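Local coordinates for protein calreticulin, putative (Trypanosoma cruzi, PDB 5HCF) that probably acts as a lectin-like chaperone, binding carbohydrate and polypeptide through a globular domain of the legume lectin fold, at residues R50-S55 / V218-I223; V75-D80 / I137-D142; G110-G115 / R119-L124. All coordinates share one frame; numbering follows the deposited sequence.

Contact 1. Residues R50-S55 / V218-I223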
loop_
_atom_site.group_PDB
_atom_site.type_symbol
_atom_site.label_atom_id
_atom_site.label_comp_id
_atom_site.label_asym_id
_atom_site.label_seq_id
_atom_site.Cartn_x
_atom_site.Cartn_y
_atom_site.Cartn_z
ATOM N N ARG A 50 7.013 12.797 -13.150
ATOM C CA ARG A 50 7.763 13.184 -11.961
ATOM C C ARG A 50 7.921 12.017 -10.995
ATOM O O ARG A 50 7.133 11.075 -11.001
ATOM C CB ARG A 50 7.074 14.353 -11.238
ATOM C CG ARG A 50 6.924 15.625 -12.061
ATOM C CD ARG A 50 8.213 16.430 -12.092
ATOM N NE ARG A 50 8.171 17.498 -13.088
ATOM C CZ ARG A 50 8.252 17.293 -14.400
ATOM N NH1 ARG A 50 8.368 16.058 -14.864
ATOM N NH2 ARG A 50 8.209 18.314 -15.244
ATOM N N PHE A 51 8.941 12.093 -10.155
ATOM C CA PHE A 51 9.043 11.221 -8.997
ATOM C C PHE A 51 8.341 11.907 -7.833
ATOM O O PHE A 51 8.307 13.134 -7.758
ATOM C CB PHE A 51 10.496 10.928 -8.634
ATOM C CG PHE A 51 11.213 10.066 -9.629
ATOM C CD1 PHE A 51 11.146 8.683 -9.539
ATOM C CD2 PHE A 51 11.970 10.632 -10.641
ATOM C CE1 PHE A 51 11.819 7.881 -10.445
ATOM C CE2 PHE A 51 12.644 9.834 -11.552
ATOM C CZ PHE A 51 12.570 8.457 -11.451
ATOM N N TYR A 52 7.772 11.121 -6.931
ATOM C CA TYR A 52 7.192 11.684 -5.721
ATOM C C TYR A 52 7.806 11.007 -4.496
ATOM O O TYR A 52 8.122 9.819 -4.528
ATOM C CB TYR A 52 5.666 11.531 -5.731
ATOM C CG TYR A 52 4.991 12.321 -6.834
ATOM C CD1 TYR A 52 4.985 11.859 -8.149
ATOM C CD2 TYR A 52 4.365 13.532 -6.561
ATOM C CE1 TYR A 52 4.370 12.587 -9.160
ATOM C CE2 TYR A 52 3.751 14.264 -7.563
ATOM C CZ TYR A 52 3.755 13.790 -8.859
ATOM O OH TYR A 52 3.142 14.531 -9.848
ATOM N N ALA A 53 7.991 11.771 -3.427
ATOM C CA ALA A 53 8.566 11.239 -2.196
ATOM C C ALA A 53 8.209 12.129 -1.017
ATOM O O ALA A 53 8.869 13.136 -0.767
ATOM C CB ALA A 53 10.074 11.106 -2.320
ATOM N N LEU A 54 7.164 11.741 -0.296
ATOM C CA LEU A 54 6.746 12.446 0.909
ATOM C C LEU A 54 6.264 11.456 1.967
ATOM O O LEU A 54 5.782 10.367 1.649
ATOM C CB LEU A 54 5.670 13.488 0.573
ATOM C CG LEU A 54 4.422 13.060 -0.209
ATOM C CD1 LEU A 54 3.417 12.338 0.657
ATOM C CD2 LEU A 54 3.774 14.270 -0.867
ATOM N N SER A 55 6.401 11.841 3.229
ATOM C CA SER A 55 6.179 10.916 4.335
ATOM C C SER A 55 5.655 11.625 5.573
ATOM O O SER A 55 5.742 12.848 5.692
ATOM C CB SER A 55 7.476 10.171 4.681
ATOM O OG SER A 55 8.584 11.056 4.735
ATOM N N VAL A 218 4.082 8.752 -14.933
ATOM C CA VAL A 218 4.102 9.396 -16.240
ATOM C C VAL A 218 2.853 10.256 -16.385
ATOM O O VAL A 218 2.941 11.476 -16.527
ATOM C CB VAL A 218 4.153 8.385 -17.395
ATOM C CG1 VAL A 218 4.096 9.122 -18.729
ATOM C CG2 VAL A 218 5.411 7.526 -17.304
ATOM N N GLU A 219 1.689 9.610 -16.361
ATOM C CA GLU A 219 0.414 10.322 -16.342
ATOM C C GLU A 219 -0.026 10.515 -14.895
ATOM O O GLU A 219 -0.453 9.563 -14.236
ATOM C CB GLU A 219 -0.658 9.562 -17.130
ATOM C CG GLU A 219 -0.250 9.185 -18.558
ATOM C CD GLU A 219 0.639 7.939 -18.626
ATOM O OE1 GLU A 219 0.720 7.188 -17.630
ATOM O OE2 GLU A 219 1.257 7.708 -19.686
ATOM N N SER A 220 0.093 11.741 -14.395
ATOM C CA SER A 220 -0.209 12.013 -12.995
ATOM C C SER A 220 -1.696 12.285 -12.777
ATOM O O SER A 220 -2.484 12.247 -13.719
ATOM C CB SER A 220 0.630 13.188 -12.490
ATOM O OG SER A 220 0.589 13.269 -11.075
ATOM N N GLY A 221 -2.067 12.555 -11.528
ATOM C CA GLY A 221 -3.447 12.847 -11.187
ATOM C C GLY A 221 -4.040 11.891 -10.165
ATOM O O GLY A 221 -5.216 11.998 -9.826
ATOM N N SER A 222 -3.233 10.952 -9.677
ATOM C CA SER A 222 -3.709 9.954 -8.714
ATOM C C SER A 222 -4.069 10.586 -7.370
ATOM O O SER A 222 -3.469 11.578 -6.961
ATOM C CB SER A 222 -2.661 8.857 -8.506
ATOM O OG SER A 222 -2.505 8.059 -9.670
ATOM N N ILE A 223 -5.052 10.006 -6.688
ATOM C CA ILE A 223 -5.475 10.514 -5.388
ATOM C C ILE A 223 -5.449 9.420 -4.320
ATOM O O ILE A 223 -6.128 8.400 -4.440
ATOM C CB ILE A 223 -6.887 11.125 -5.462
ATOM C CG1 ILE A 223 -6.933 12.219 -6.532
ATOM C CG2 ILE A 223 -7.316 11.672 -4.093
ATOM C CD1 ILE A 223 -8.295 12.849 -6.693
#
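Two first torsions bring Tyr-52 and Ser-220 together. In Tyr-52, CG stands opposite the carbonyl carbon (chi1 -65°), which sends the phenol toward the loop 218-222. In Ser-220, OG lies across from its own backbone N (chi1 -166°) and faces the incoming hydroxyl. The setting is the beta-sandwich of the legume lectin fold: Tyr-52 belongs to strand 50-62 of one sheet, and Ser-220 sits in the loop by which the chain leaves that sheet after strand 208-217 and enters strand 223-230 of the other. The contact is small, burying 79 Å² in total, and rests on the two hydroxyls. Tyr-52 OH lies 3.1 Å from Ser-220 OG. The angle at the phenol oxygen, from CZ to Ser-220 OG, is about 115°, a direction suited to a hydrogen bond. Whether the serine proton is spent here is not settled, because Leu-45 O and Gln-217 OE1 lie near the same OG as weaker partners. The phenol's stronger bond is to Glu-47 O, a backbone carbonyl, which satisfies this buried hydroxyl. Ser-220 is also held by its backbone N, which bonds to Asp-48 OD1; the turn from strand 42-45 into strand 50-62 thus anchors the same loop residue. Carbon contact is marginal: Ser-220 CB approaches Tyr-52 OH at 3.9 Å, and Ser-220 OG is equally far from Tyr-52 CZ.

Contact 2. Residues V75-D80 / I137-D142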
loop_
_atom_site.group_PDB
_atom_site.type_symbol
_atom_site.label_atom_id
_atom_site.label_comp_id
_atom_site.label_asym_id
_atom_site.label_seq_id
_atom_site.Cartn_x
_atom_site.Cartn_y
_atom_site.Cartn_z
ATOM N N VAL A 75 -6.340 4.252 -3.715
ATOM C CA VAL A 75 -5.807 5.108 -4.774
ATOM C C VAL A 75 -6.836 5.241 -5.883
ATOM O O VAL A 75 -7.484 4.263 -6.257
ATOM C CB VAL A 75 -4.514 4.554 -5.385
ATOM C CG1 VAL A 75 -3.670 5.689 -5.945
ATOM C CG2 VAL A 75 -3.747 3.772 -4.360
ATOM N N LYS A 76 -6.975 6.446 -6.419
ATOM C CA LYS A 76 -7.865 6.663 -7.547
ATOM C C LYS A 76 -7.060 7.164 -8.736
ATOM O O LYS A 76 -6.493 8.253 -8.689
ATOM C CB LYS A 76 -8.972 7.656 -7.189
ATOM C CG LYS A 76 -9.964 7.899 -8.317
ATOM C CD LYS A 76 -10.803 9.152 -8.093
ATOM C CE LYS A 76 -12.002 9.173 -9.026
ATOM N NZ LYS A 76 -12.508 10.550 -9.248
ATOM N N HIS A 77 -6.988 6.350 -9.783
ATOM C CA HIS A 77 -6.302 6.734 -11.012
ATOM C C HIS A 77 -7.303 7.219 -12.056
ATOM O O HIS A 77 -7.587 6.511 -13.024
ATOM C CB HIS A 77 -5.505 5.558 -11.579
ATOM C CG HIS A 77 -4.446 5.038 -10.654
ATOM N ND1 HIS A 77 -3.470 5.840 -10.114
ATOM C CD2 HIS A 77 -4.216 3.786 -10.189
ATOM C CE1 HIS A 77 -2.676 5.105 -9.348
ATOM N NE2 HIS A 77 -3.109 3.860 -9.377
ATOM N N GLU A 78 -7.830 8.425 -11.864
ATOM C CA GLU A 78 -8.867 8.969 -12.742
ATOM C C GLU A 78 -8.308 9.531 -14.048
ATOM O O GLU A 78 -9.061 9.859 -14.966
ATOM C CB GLU A 78 -9.655 10.063 -12.009
ATOM C CG GLU A 78 -8.787 11.145 -11.381
ATOM C CD GLU A 78 -9.562 12.415 -11.055
ATOM O OE1 GLU A 78 -10.724 12.310 -10.609
ATOM O OE2 GLU A 78 -9.005 13.519 -11.236
ATOM N N GLN A 79 -6.985 9.614 -14.132
ATOM C CA GLN A 79 -6.320 10.298 -15.239
ATOM C C GLN A 79 -6.106 9.475 -16.514
ATOM O O GLN A 79 -5.610 10.014 -17.505
ATOM C CB GLN A 79 -4.972 10.848 -14.767
ATOM C CG GLN A 79 -3.942 9.793 -14.456
ATOM C CD GLN A 79 -3.931 9.428 -12.984
ATOM O OE1 GLN A 79 -4.977 9.369 -12.338
ATOM N NE2 GLN A 79 -2.744 9.193 -12.443
ATOM N N ASP A 80 -6.470 8.193 -16.496
ATOM C CA ASP A 80 -6.087 7.257 -17.564
ATOM C C ASP A 80 -4.613 6.941 -17.425
ATOM O O ASP A 80 -3.787 7.362 -18.230
ATOM C CB ASP A 80 -6.376 7.813 -18.965
ATOM C CG ASP A 80 -7.842 7.739 -19.334
ATOM O OD1 ASP A 80 -8.491 6.731 -18.977
ATOM O OD2 ASP A 80 -8.341 8.681 -19.991
ATOM N N ILE A 137 -1.480 -10.485 -8.751
ATOM C CA ILE A 137 -2.850 -10.020 -8.951
ATOM C C ILE A 137 -2.881 -8.653 -9.628
ATOM O O ILE A 137 -2.305 -7.686 -9.125
ATOM C CB ILE A 137 -3.626 -9.934 -7.625
ATOM C CG1 ILE A 137 -4.172 -11.308 -7.232
ATOM C CG2 ILE A 137 -4.778 -8.950 -7.751
ATOM C CD1 ILE A 137 -3.113 -12.296 -6.831
ATOM N N ARG A 138 -3.548 -8.576 -10.775
ATOM C CA ARG A 138 -3.722 -7.303 -11.470
ATOM C C ARG A 138 -4.818 -6.474 -10.803
ATOM O O ARG A 138 -5.838 -7.010 -10.367
ATOM C CB ARG A 138 -4.054 -7.530 -12.947
ATOM C CG ARG A 138 -2.925 -8.133 -13.757
ATOM C CD ARG A 138 -3.320 -8.236 -15.224
ATOM N NE ARG A 138 -2.167 -8.417 -16.100
ATOM C CZ ARG A 138 -1.714 -7.489 -16.939
ATOM N NH1 ARG A 138 -2.324 -6.313 -17.025
ATOM N NH2 ARG A 138 -0.653 -7.740 -17.697
ATOM N N PHE A 139 -4.603 -5.166 -10.718
ATOM C CA PHE A 139 -5.610 -4.281 -10.144
ATOM C C PHE A 139 -6.455 -3.700 -11.264
ATOM O O PHE A 139 -6.001 -3.629 -12.404
ATOM C CB PHE A 139 -4.962 -3.175 -9.301
ATOM C CG PHE A 139 -4.226 -2.140 -10.106
ATOM C CD1 PHE A 139 -2.891 -2.322 -10.445
ATOM C CD2 PHE A 139 -4.866 -0.977 -10.515
ATOM C CE1 PHE A 139 -2.211 -1.369 -11.180
ATOM C CE2 PHE A 139 -4.197 -0.023 -11.249
ATOM C CZ PHE A 139 -2.865 -0.216 -11.581
ATOM N N PRO A 140 -7.692 -3.288 -10.940
ATOM C CA PRO A 140 -8.643 -2.828 -11.958
ATOM C C PRO A 140 -8.149 -1.579 -12.674
ATOM O O PRO A 140 -7.701 -0.626 -12.037
ATOM C CB PRO A 140 -9.921 -2.540 -11.160
ATOM C CG PRO A 140 -9.715 -3.159 -9.810
ATOM C CD PRO A 140 -8.248 -3.237 -9.579
ATOM N N GLU A 141 -8.224 -1.598 -13.998
ATOM C CA GLU A 141 -7.707 -0.502 -14.800
ATOM C C GLU A 141 -8.842 0.403 -15.232
ATOM O O GLU A 141 -9.298 0.350 -16.372
ATOM C CB GLU A 141 -6.941 -1.041 -16.010
ATOM C CG GLU A 141 -5.622 -1.682 -15.629
ATOM C CD GLU A 141 -4.856 -2.216 -16.814
ATOM O OE1 GLU A 141 -3.699 -2.658 -16.613
ATOM O OE2 GLU A 141 -5.404 -2.189 -17.942
ATOM N N ASP A 142 -9.285 1.241 -14.303
ATOM C CA ASP A 142 -10.352 2.193 -14.567
ATOM C C ASP A 142 -10.098 3.459 -13.757
ATOM O O ASP A 142 -9.078 3.566 -13.068
ATOM C CB ASP A 142 -11.721 1.586 -14.237
ATOM C CG ASP A 142 -11.823 1.098 -12.798
ATOM O OD1 ASP A 142 -11.165 1.681 -11.911
ATOM O OD2 ASP A 142 -12.564 0.119 -12.550
#
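His-77 and Phe-139 meet with their side chains crossing at about a right angle and their rings inclined to each other at 54°. That inclination makes the pair oblique, neither a stack nor an edge-to-face arrangement; the ring centroids are 6.0 Å apart. The pair touches through one corner of each ring, His-77 CD2 to Phe-139 CE2, at 4.0 Å. Phe-139 takes the first torsion that places CG between the backbone N and the carbonyl carbon (chi1 71°), and this turns the ring inward from the loop 137-142. There it packs on Pro-111 and Val-120 of one sheet and on Tyr-148 of the other. The imidazole directs its carbon CD2 at this hydrocarbon surface, while ND1, on the other side of the ring, is hydrogen-bonded to Ser-222 OG, which restrains the ring's rotation. The backbones approach less favourably: His-77 O and Asp-142 O are 3.3 Å apart, and as two acceptors they cannot bond to each other. The carboxylate of Asp-142 is engaged elsewhere, OD1 accepting from His-146 NE2. Beyond the histidine, Lys-76 NZ forms a salt bridge of 2.9 Å with Glu-78 OE1, using that oxygen's anti lone pair. The arrangement fits the rim of a concanavalin-type beta-sandwich, where a loop aromatic is inserted between the two sheets beside the end of strand 69-76.

Contact 3. Residues G110-G115 / R119-L124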
loop_
_atom_site.group_PDB
_atom_site.type_symbol
_atom_site.label_atom_id
_atom_site.label_comp_id
_atom_site.label_asym_id
_atom_site.label_seq_id
_atom_site.Cartn_x
_atom_site.Cartn_y
_atom_site.Cartn_z
ATOM N N GLY A 110 0.754 -1.885 -2.682
ATOM C CA GLY A 110 -0.188 -1.143 -3.502
ATOM C C GLY A 110 -0.071 -1.429 -4.988
ATOM O O GLY A 110 0.817 -2.170 -5.413
ATOM N N PRO A 111 -0.968 -0.836 -5.793
ATOM C CA PRO A 111 -1.010 -1.057 -7.243
ATOM C C PRO A 111 0.155 -0.408 -7.981
ATOM O O PRO A 111 0.632 0.652 -7.576
ATOM C CB PRO A 111 -2.340 -0.414 -7.652
ATOM C CG PRO A 111 -2.549 0.657 -6.637
ATOM C CD PRO A 111 -2.048 0.064 -5.348
ATOM N N ASP A 112 0.600 -1.044 -9.061
ATOM C CA ASP A 112 1.676 -0.505 -9.886
ATOM C C ASP A 112 1.455 -0.951 -11.323
ATOM O O ASP A 112 1.168 -2.114 -11.584
ATOM C CB ASP A 112 3.048 -0.959 -9.378
ATOM C CG ASP A 112 4.199 -0.254 -10.083
ATOM O OD1 ASP A 112 3.960 0.774 -10.757
ATOM O OD2 ASP A 112 5.347 -0.726 -9.959
ATOM N N ARG A 113 1.560 -0.013 -12.257
ATOM C CA ARG A 113 1.325 -0.325 -13.660
ATOM C C ARG A 113 2.205 0.497 -14.599
ATOM O O ARG A 113 2.476 1.680 -14.354
ATOM C CB ARG A 113 -0.153 -0.099 -13.996
ATOM C CG ARG A 113 -0.504 -0.224 -15.471
ATOM C CD ARG A 113 -1.131 1.061 -15.995
ATOM N NE ARG A 113 -2.488 1.270 -15.489
ATOM C CZ ARG A 113 -3.593 1.152 -16.222
ATOM N NH1 ARG A 113 -3.514 0.826 -17.508
ATOM N NH2 ARG A 113 -4.782 1.369 -15.670
ATOM N N CYS A 114 2.642 -0.144 -15.678
ATOM C CA CYS A 114 3.425 0.513 -16.714
ATOM C C CYS A 114 3.305 -0.303 -17.998
ATOM O O CYS A 114 3.877 -1.388 -18.109
ATOM C CB CYS A 114 4.885 0.655 -16.285
ATOM S SG CYS A 114 5.828 1.866 -17.230
ATOM N N GLY A 115 2.563 0.219 -18.967
ATOM C CA GLY A 115 2.290 -0.516 -20.187
ATOM C C GLY A 115 1.375 -1.694 -19.921
ATOM O O GLY A 115 0.389 -1.575 -19.194
ATOM N N ARG A 119 0.410 -5.155 -11.599
ATOM C CA ARG A 119 0.350 -6.020 -10.424
ATOM C C ARG A 119 0.138 -5.228 -9.140
ATOM O O ARG A 119 0.364 -4.013 -9.094
ATOM C CB ARG A 119 1.627 -6.852 -10.295
ATOM C CG ARG A 119 2.797 -6.092 -9.690
ATOM C CD ARG A 119 3.973 -7.019 -9.441
ATOM N NE ARG A 119 3.621 -8.078 -8.497
ATOM C CZ ARG A 119 4.481 -8.956 -7.991
ATOM N NH1 ARG A 119 5.765 -8.909 -8.328
ATOM N NH2 ARG A 119 4.056 -9.879 -7.141
ATOM N N VAL A 120 -0.292 -5.928 -8.096
ATOM C CA VAL A 120 -0.336 -5.350 -6.761
ATOM C C VAL A 120 0.914 -5.764 -6.002
ATOM O O VAL A 120 1.164 -6.948 -5.808
ATOM C CB VAL A 120 -1.597 -5.790 -5.987
ATOM C CG1 VAL A 120 -1.621 -5.162 -4.601
ATOM C CG2 VAL A 120 -2.861 -5.441 -6.778
ATOM N N HIS A 121 1.697 -4.784 -5.565
ATOM C CA HIS A 121 2.920 -5.078 -4.834
ATOM C C HIS A 121 2.617 -5.459 -3.405
ATOM O O HIS A 121 1.890 -4.750 -2.706
ATOM C CB HIS A 121 3.863 -3.875 -4.821
ATOM C CG HIS A 121 4.543 -3.615 -6.126
ATOM N ND1 HIS A 121 5.390 -4.525 -6.716
ATOM C CD2 HIS A 121 4.515 -2.535 -6.944
ATOM C CE1 HIS A 121 5.848 -4.023 -7.851
ATOM N NE2 HIS A 121 5.333 -2.818 -8.010
ATOM N N ILE A 122 3.174 -6.583 -2.974
ATOM C CA ILE A 122 3.253 -6.880 -1.554
ATOM C C ILE A 122 4.678 -7.324 -1.270
ATOM O O ILE A 122 4.987 -8.514 -1.329
ATOM C CB ILE A 122 2.264 -7.960 -1.116
ATOM C CG1 ILE A 122 0.843 -7.590 -1.540
ATOM C CG2 ILE A 122 2.338 -8.145 0.395
ATOM C CD1 ILE A 122 -0.194 -8.593 -1.115
ATOM N N ILE A 123 5.539 -6.357 -0.972
ATOM C CA ILE A 123 6.965 -6.620 -0.822
ATOM C C ILE A 123 7.386 -6.495 0.637
ATOM O O ILE A 123 7.216 -5.444 1.262
ATOM C CB ILE A 123 7.811 -5.661 -1.686
ATOM C CG1 ILE A 123 7.388 -5.752 -3.154
ATOM C CG2 ILE A 123 9.291 -5.967 -1.540
ATOM C CD1 ILE A 123 8.233 -4.919 -4.090
ATOM N N LEU A 124 7.932 -7.578 1.176
ATOM C CA LEU A 124 8.344 -7.605 2.570
ATOM C C LEU A 124 9.857 -7.619 2.681
ATOM O O LEU A 124 10.528 -8.419 2.029
ATOM C CB LEU A 124 7.761 -8.828 3.278
ATOM C CG LEU A 124 6.262 -8.826 3.579
ATOM C CD1 LEU A 124 5.794 -10.237 3.918
ATOM C CD2 LEU A 124 5.952 -7.860 4.718
#
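Gly-110 O receives the shortest polar bond of this contact, 2.8 Å from His-121 N, and Gly-110 N returns one of 3.1 Å to His-121 O. A second reciprocal pair follows: Asp-112 N to Arg-119 O at 3.0 Å and Arg-119 N to Asp-112 O at 3.1 Å. Between them, Pro-111 and Val-120 form the non-hydrogen-bonded pair, their CA atoms only 4.4 Å apart. His-121 NE2 also donates to Asp-112 OD2 over 2.9 Å with an N-H...O angle of 160°. The oxygen lies in the imidazole plane and accepts through its anti lone pair, although the carboxylate is turned 42° from the ring. With CG opposite its backbone N (chi1 -172°), Asp-112 carries the carboxylate to the NE2 edge; the strand pairing, not this torsion, sets CB 3.2 Å from His-121 CD2. This is the antiparallel hairpin 107-114/117-126 of the lectin-like sandwich. Pro-111 and Val-120 face inward onto Tyr-148 of the other sheet; Asp-112, Arg-119 and His-121 lie on the outer side, where an acetic acid, probably from crystallisation, binds near Asp-112. In calreticulins this sheet's concave side receives glycans, so the face is probably close to the carbohydrate site here. Arg-119 CG lies 4.1 Å above one face of the imidazole, offset toward its rim; the guanidinium goes on to Trp-133 O.

In the fold
All three contacts are largely buried, but their chemistry follows their place in the fold. Contact 3 is nearest the chain centre, about 9 Å between centres; one face is buried, the other reaches the surface. It is backbone pairing within one sheet, with a histidine-carboxylate bond on its outer face. Contacts 1 and 2, each about 14 Å out between centres, bring loops against strand ends, one through hydroxyls and the other through rings. Along the chain, contact 3 is nested within contact 2, and contact 2 within contact 1. Contacts 1 and 2 touch through Ser-222 with His-77; contacts 2 and 3 meet where Ile-137 O bonds to Val-120 N. Contacts 1 and 3 share a sheet without touching.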